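Local coordinates for uncharacterized protein (Leptotrichia buccalis, PDB 3T8K), which is of unknown function but folds as a stack of ankyrin-type helical hairpins, a scaffold that in many other proteins serves protein-protein recognition, at residues Glu95-Phe100 and Tyr136-Ser141; Glu159-Lys162 and Ile168-Lys171. All coordinates share one frame; numbering follows the deposited sequence.

How the contacts relate
Both contacts belong to one ankyrin-type solenoid and follow each other along the chain, contact 1 closing before contact 2 opens. Contact 1 joins segments 36 residues apart at their closest ends, on helix 90-102 and helix 129-140, whereas contact 2 pairs helix 157-162 with helix 167-180 across a short turn near the C-terminus. Their centres lie about 18 Å apart, and Tyr136 bridges them: its OH is 3.5 Å from CB of Ala169, and its CD2 lies 4.2 Å from CG2 of Ile168. The centre of contact 1 lies about 10 Å from that of the chain, and the centre of contact 2 about 20 Å.

Contact 1 of 2, residues Glu95-Phe100 and Tyr136-Ser141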
loop_
_atom_site.group_PDB
_atom_site.type_symbol
_atom_site.label_atom_id
_atom_site.label_comp_id
_atom_site.label_asym_id
_atom_site.label_seq_id
_atom_site.Cartn_x
_atom_site.Cartn_y
_atom_site.Cartn_z
ATOM N N GLU A 95 7.662 17.471 4.253
ATOM C CA GLU A 95 9.104 17.683 4.350
ATOM C C GLU A 95 9.880 16.834 3.342
ATOM O O GLU A 95 10.776 17.334 2.652
ATOM C CB GLU A 95 9.580 17.376 5.771
ATOM C CG GLU A 95 10.234 18.551 6.470
ATOM C CD GLU A 95 11.494 19.012 5.769
ATOM O OE1 GLU A 95 12.471 18.237 5.740
ATOM O OE2 GLU A 95 11.504 20.145 5.243
ATOM N N LEU A 96 9.546 15.549 3.264
ATOM C CA LEU A 96 10.203 14.650 2.320
ATOM C C LEU A 96 9.921 15.056 0.866
ATOM O O LEU A 96 10.820 15.014 0.018
ATOM C CB LEU A 96 9.795 13.191 2.565
ATOM C CG LEU A 96 10.342 12.545 3.842
ATOM C CD1 LEU A 96 9.757 11.145 4.053
ATOM C CD2 LEU A 96 11.851 12.479 3.784
ATOM N N CYS A 97 8.680 15.438 0.571
ATOM C CA CYS A 97 8.362 15.945 -0.767
ATOM C C CYS A 97 9.209 17.175 -1.103
ATOM O O CYS A 97 9.781 17.264 -2.185
ATOM C CB CYS A 97 6.868 16.269 -0.914
ATOM S SG CYS A 97 6.379 16.915 -2.563
ATOM N N LYS A 98 9.289 18.128 -0.176
ATOM C CA LYS A 98 10.107 19.314 -0.394
ATOM C C LYS A 98 11.554 18.947 -0.734
ATOM O O LYS A 98 12.159 19.514 -1.644
ATOM C CB LYS A 98 10.085 20.214 0.845
ATOM C CG LYS A 98 10.979 21.437 0.754
ATOM C CD LYS A 98 10.647 22.429 1.868
ATOM C CE LYS A 98 11.667 22.393 2.983
ATOM N NZ LYS A 98 12.772 23.373 2.753
ATOM N N ILE A 99 12.113 18.011 0.018
ATOM C CA ILE A 99 13.508 17.632 -0.172
ATOM C C ILE A 99 13.711 16.909 -1.499
ATOM O O ILE A 99 14.697 17.147 -2.200
ATOM C CB ILE A 99 14.002 16.763 0.994
ATOM C CG1 ILE A 99 14.069 17.605 2.272
ATOM C CG2 ILE A 99 15.367 16.166 0.684
ATOM C CD1 ILE A 99 14.297 16.773 3.506
ATOM N N PHE A 100 12.781 16.025 -1.851
ATOM C CA PHE A 100 12.877 15.321 -3.125
ATOM C C PHE A 100 12.865 16.312 -4.286
ATOM O O PHE A 100 13.611 16.153 -5.253
ATOM C CB PHE A 100 11.743 14.314 -3.307
ATOM C CG PHE A 100 11.827 13.121 -2.404
ATOM C CD1 PHE A 100 12.960 12.870 -1.654
ATOM C CD2 PHE A 100 10.767 12.236 -2.318
ATOM C CE1 PHE A 100 13.035 11.755 -0.824
ATOM C CE2 PHE A 100 10.838 11.119 -1.490
ATOM C CZ PHE A 100 11.966 10.887 -0.739
ATOM N N TYR A 136 0.318 21.133 -0.936
ATOM C CA TYR A 136 -0.336 21.597 -2.159
ATOM C C TYR A 136 0.523 22.650 -2.875
ATOM O O TYR A 136 0.669 22.630 -4.099
ATOM C CB TYR A 136 -1.705 22.208 -1.839
ATOM C CG TYR A 136 -2.824 21.241 -1.504
ATOM C CD1 TYR A 136 -2.750 19.891 -1.830
ATOM C CD2 TYR A 136 -3.980 21.697 -0.879
ATOM C CE1 TYR A 136 -3.795 19.024 -1.526
ATOM C CE2 TYR A 136 -5.020 20.842 -0.574
ATOM C CZ TYR A 136 -4.929 19.514 -0.900
ATOM O OH TYR A 136 -5.972 18.676 -0.588
ATOM N N LYS A 137 1.084 23.571 -2.101
ATOM C CA LYS A 137 1.928 24.626 -2.652
ATOM C C LYS A 137 3.173 24.067 -3.327
ATOM O O LYS A 137 3.570 24.540 -4.393
ATOM C CB LYS A 137 2.318 25.630 -1.566
ATOM C CG LYS A 137 1.154 26.509 -1.114
ATOM C CD LYS A 137 1.623 27.548 -0.106
ATOM C CE LYS A 137 0.509 28.489 0.302
ATOM N NZ LYS A 137 1.025 29.505 1.260
ATOM N N LEU A 138 3.788 23.069 -2.695
ATOM C CA LEU A 138 4.969 22.425 -3.255
ATOM C C LEU A 138 4.626 21.839 -4.614
ATOM O O LEU A 138 5.312 22.081 -5.607
ATOM C CB LEU A 138 5.474 21.313 -2.326
ATOM C CG LEU A 138 6.211 21.735 -1.058
ATOM C CD1 LEU A 138 6.477 20.524 -0.166
ATOM C CD2 LEU A 138 7.517 22.444 -1.417
ATOM N N ILE A 139 3.550 21.063 -4.653
ATOM C CA ILE A 139 3.160 20.387 -5.878
ATOM C C ILE A 139 2.782 21.349 -7.007
ATOM O O ILE A 139 3.292 21.233 -8.119
ATOM C CB ILE A 139 2.027 19.379 -5.617
ATOM C CG1 ILE A 139 2.513 18.293 -4.646
ATOM C CG2 ILE A 139 1.555 18.761 -6.921
ATOM C CD1 ILE A 139 1.432 17.310 -4.240
ATOM N N PHE A 140 1.906 22.310 -6.725
ATOM C CA PHE A 140 1.418 23.196 -7.776
ATOM C C PHE A 140 2.414 24.272 -8.208
ATOM O O PHE A 140 2.151 24.992 -9.169
ATOM C CB PHE A 140 0.061 23.805 -7.394
ATOM C CG PHE A 140 -1.036 22.780 -7.281
ATOM C CD1 PHE A 140 -1.457 22.074 -8.400
ATOM C CD2 PHE A 140 -1.621 22.498 -6.058
ATOM C CE1 PHE A 140 -2.453 21.121 -8.304
ATOM C CE2 PHE A 140 -2.618 21.544 -5.955
ATOM C CZ PHE A 140 -3.037 20.858 -7.082
ATOM N N SER A 141 3.554 24.358 -7.517
ATOM C CA SER A 141 4.643 25.254 -7.908
ATOM C C SER A 141 5.523 24.636 -8.998
ATOM O O SER A 141 6.421 25.288 -9.535
ATOM C CB SER A 141 5.520 25.591 -6.699
ATOM O OG SER A 141 4.812 26.381 -5.761
#
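Leu138 pushes its isobutyl end against the backbone and side-chain base of Lys98 and approaches the sulfur of Cys97, joining helices 90-102 and 129-140 of the ankyrin-type stack. Its CB is directed at the facing helix and CG is anti to the carbonyl carbon (chi1 -75°), which carries both methyls across the gap. CD1 does most of the touching: it lies 3.7 Å from the backbone N of Lys98 and 3.8 Å from Lys98 CB, while CD2 flanks the same CB at 4.1 Å. Both methyls of the fork thus face the first side-chain carbon of the lysine from one side. Of the Lys98 side chain, the CB end makes the contact, beside its backbone. With CG anti to the backbone N (chi1 176°), its chain departs from the interface, bends near its end and delivers NZ to a salt bridge with Glu102.

Cys97 lines the more deeply buried side. Its SG approaches the same Leu138 methyl, and the side chain also packs on Phe79, Leu82 and Phe83 of helix 79-85. Ile139, beside Leu138 in the chain, packs on Ile107, Ile122 and Leu145. No hydrogen bond crosses the contact, and the backbones come close, 6.7 Å between CA of Lys98 and CA of Leu138. Shortening this leucine to an alanine is likely to open a gap beside Lys98 CB and to leave the Cys97 sulfur without its apolar neighbour across the contact. The approach to that sulfur is a loose one, 4.3 Å from Leu138 CD1 to Cys97 SG.

Contact 2 of 2, residues Glu159-Lys162 and Ile168-Lys171; sequences EFVK and IALK
Val161 lays its CG1 methyl over the backbone of Leu170, 3.8 Å from the amide N and 3.9 Å from CA of that residue. The same methyl reaches Ala169 CB and Leu170 CB, each at 4.1 Å, and therefore sits where the two side chains leave the helix. This placement follows from the torsion that sets Val161 CG1 anti to its own backbone N (chi1 173°). Ala169, directed at the opposing helix, presents just a methyl there, and Phe123 packs on both Val161 and Ala169.

On the more exposed side, where Lys162 lies, Leu170 answers with its own branch. Its CD1 meets Lys162 CG at 3.6 Å, and the two side chains cross at a slant; the lysine contributes its aliphatic stem while its amino end leads away. The contact contains no hydrogen bond, although the backbone N atoms of Ile168 and Ala169 are bound by the carboxylate of Glu129. Beside it, Phe160 packs on Cys164 of the second subunit, the cysteine known to form an interchain disulfide. Two consecutive helices closed by a short turn and packed through Val161, Ala169, Leu170 and the aliphatic part of Lys162 form a short helical hairpin, consistent with the alpha-hairpin (ankyrin-repeat) fold of this protein.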
loop_
_atom_site.group_PDB
_atom_site.type_symbol
_atom_site.label_atom_id
_atom_site.label_comp_id
_atom_site.label_asym_id
_atom_site.label_seq_id
_atom_site.Cartn_x
_atom_site.Cartn_y
_atom_site.Cartn_z
ATOM N N GLU A 159 -10.852 15.483 -12.874
ATOM C CA GLU A 159 -12.130 14.801 -12.705
ATOM C C GLU A 159 -12.235 14.073 -11.358
ATOM O O GLU A 159 -13.294 14.087 -10.726
ATOM C CB GLU A 159 -12.393 13.869 -13.895
ATOM C CG GLU A 159 -12.755 14.639 -15.172
ATOM C CD GLU A 159 -12.512 13.860 -16.467
ATOM O OE1 GLU A 159 -12.762 14.441 -17.549
ATOM O OE2 GLU A 159 -12.075 12.685 -16.414
ATOM N N PHE A 160 -11.134 13.462 -10.920
ATOM C CA PHE A 160 -11.076 12.753 -9.639
ATOM C C PHE A 160 -11.241 13.694 -8.453
ATOM O O PHE A 160 -11.993 13.417 -7.520
ATOM C CB PHE A 160 -9.741 11.996 -9.504
ATOM C CG PHE A 160 -9.562 11.280 -8.183
ATOM C CD1 PHE A 160 -10.349 10.185 -7.850
ATOM C CD2 PHE A 160 -8.569 11.679 -7.292
ATOM C CE1 PHE A 160 -10.171 9.518 -6.637
ATOM C CE2 PHE A 160 -8.382 11.023 -6.086
ATOM C CZ PHE A 160 -9.175 9.933 -5.751
ATOM N N VAL A 161 -10.509 14.800 -8.481
ATOM C CA VAL A 161 -10.540 15.741 -7.375
ATOM C C VAL A 161 -11.920 16.389 -7.259
ATOM O O VAL A 161 -12.407 16.638 -6.155
ATOM C CB VAL A 161 -9.426 16.802 -7.518
ATOM C CG1 VAL A 161 -9.565 17.882 -6.455
ATOM C CG2 VAL A 161 -8.051 16.124 -7.435
ATOM N N LYS A 162 -12.556 16.634 -8.400
ATOM C CA LYS A 162 -13.923 17.169 -8.412
ATOM C C LYS A 162 -14.888 16.333 -7.562
ATOM O O LYS A 162 -15.841 16.862 -6.990
ATOM C CB LYS A 162 -14.444 17.280 -9.850
ATOM C CG LYS A 162 -14.181 18.622 -10.514
ATOM C CD LYS A 162 -14.550 18.603 -11.994
ATOM C CE LYS A 162 -13.514 17.836 -12.807
ATOM N NZ LYS A 162 -13.782 17.869 -14.273
ATOM N N ILE A 168 -10.294 22.937 -1.642
ATOM C CA ILE A 168 -9.056 23.706 -1.753
ATOM C C ILE A 168 -8.177 23.149 -2.872
ATOM O O ILE A 168 -7.667 23.895 -3.706
ATOM C CB ILE A 168 -8.270 23.747 -0.421
ATOM C CG1 ILE A 168 -9.131 24.362 0.685
ATOM C CG2 ILE A 168 -6.989 24.548 -0.584
ATOM C CD1 ILE A 168 -8.405 24.556 2.004
ATOM N N ALA A 169 -8.007 21.832 -2.896
ATOM C CA ALA A 169 -7.246 21.201 -3.966
ATOM C C ALA A 169 -7.892 21.507 -5.320
ATOM O O ALA A 169 -7.199 21.719 -6.314
ATOM C CB ALA A 169 -7.160 19.699 -3.742
ATOM N N LEU A 170 -9.220 21.531 -5.357
ATOM C CA LEU A 170 -9.925 21.730 -6.620
ATOM C C LEU A 170 -9.655 23.130 -7.149
ATOM O O LEU A 170 -9.364 23.316 -8.326
ATOM C CB LEU A 170 -11.434 21.518 -6.457
ATOM C CG LEU A 170 -12.219 21.782 -7.742
ATOM C CD1 LEU A 170 -11.823 20.764 -8.804
ATOM C CD2 LEU A 170 -13.723 21.744 -7.489
ATOM N N LYS A 171 -9.764 24.109 -6.258
ATOM C CA LYS A 171 -9.512 25.506 -6.594
ATOM C C LYS A 171 -8.087 25.692 -7.099
ATOM O O LYS A 171 -7.850 26.364 -8.098
ATOM C CB LYS A 171 -9.753 26.388 -5.371
ATOM C CG LYS A 171 -9.463 27.875 -5.590
ATOM C CD LYS A 171 -10.079 28.376 -6.882
ATOM C CE LYS A 171 -9.653 29.811 -7.174
ATOM N NZ LYS A 171 -9.973 30.187 -8.574
#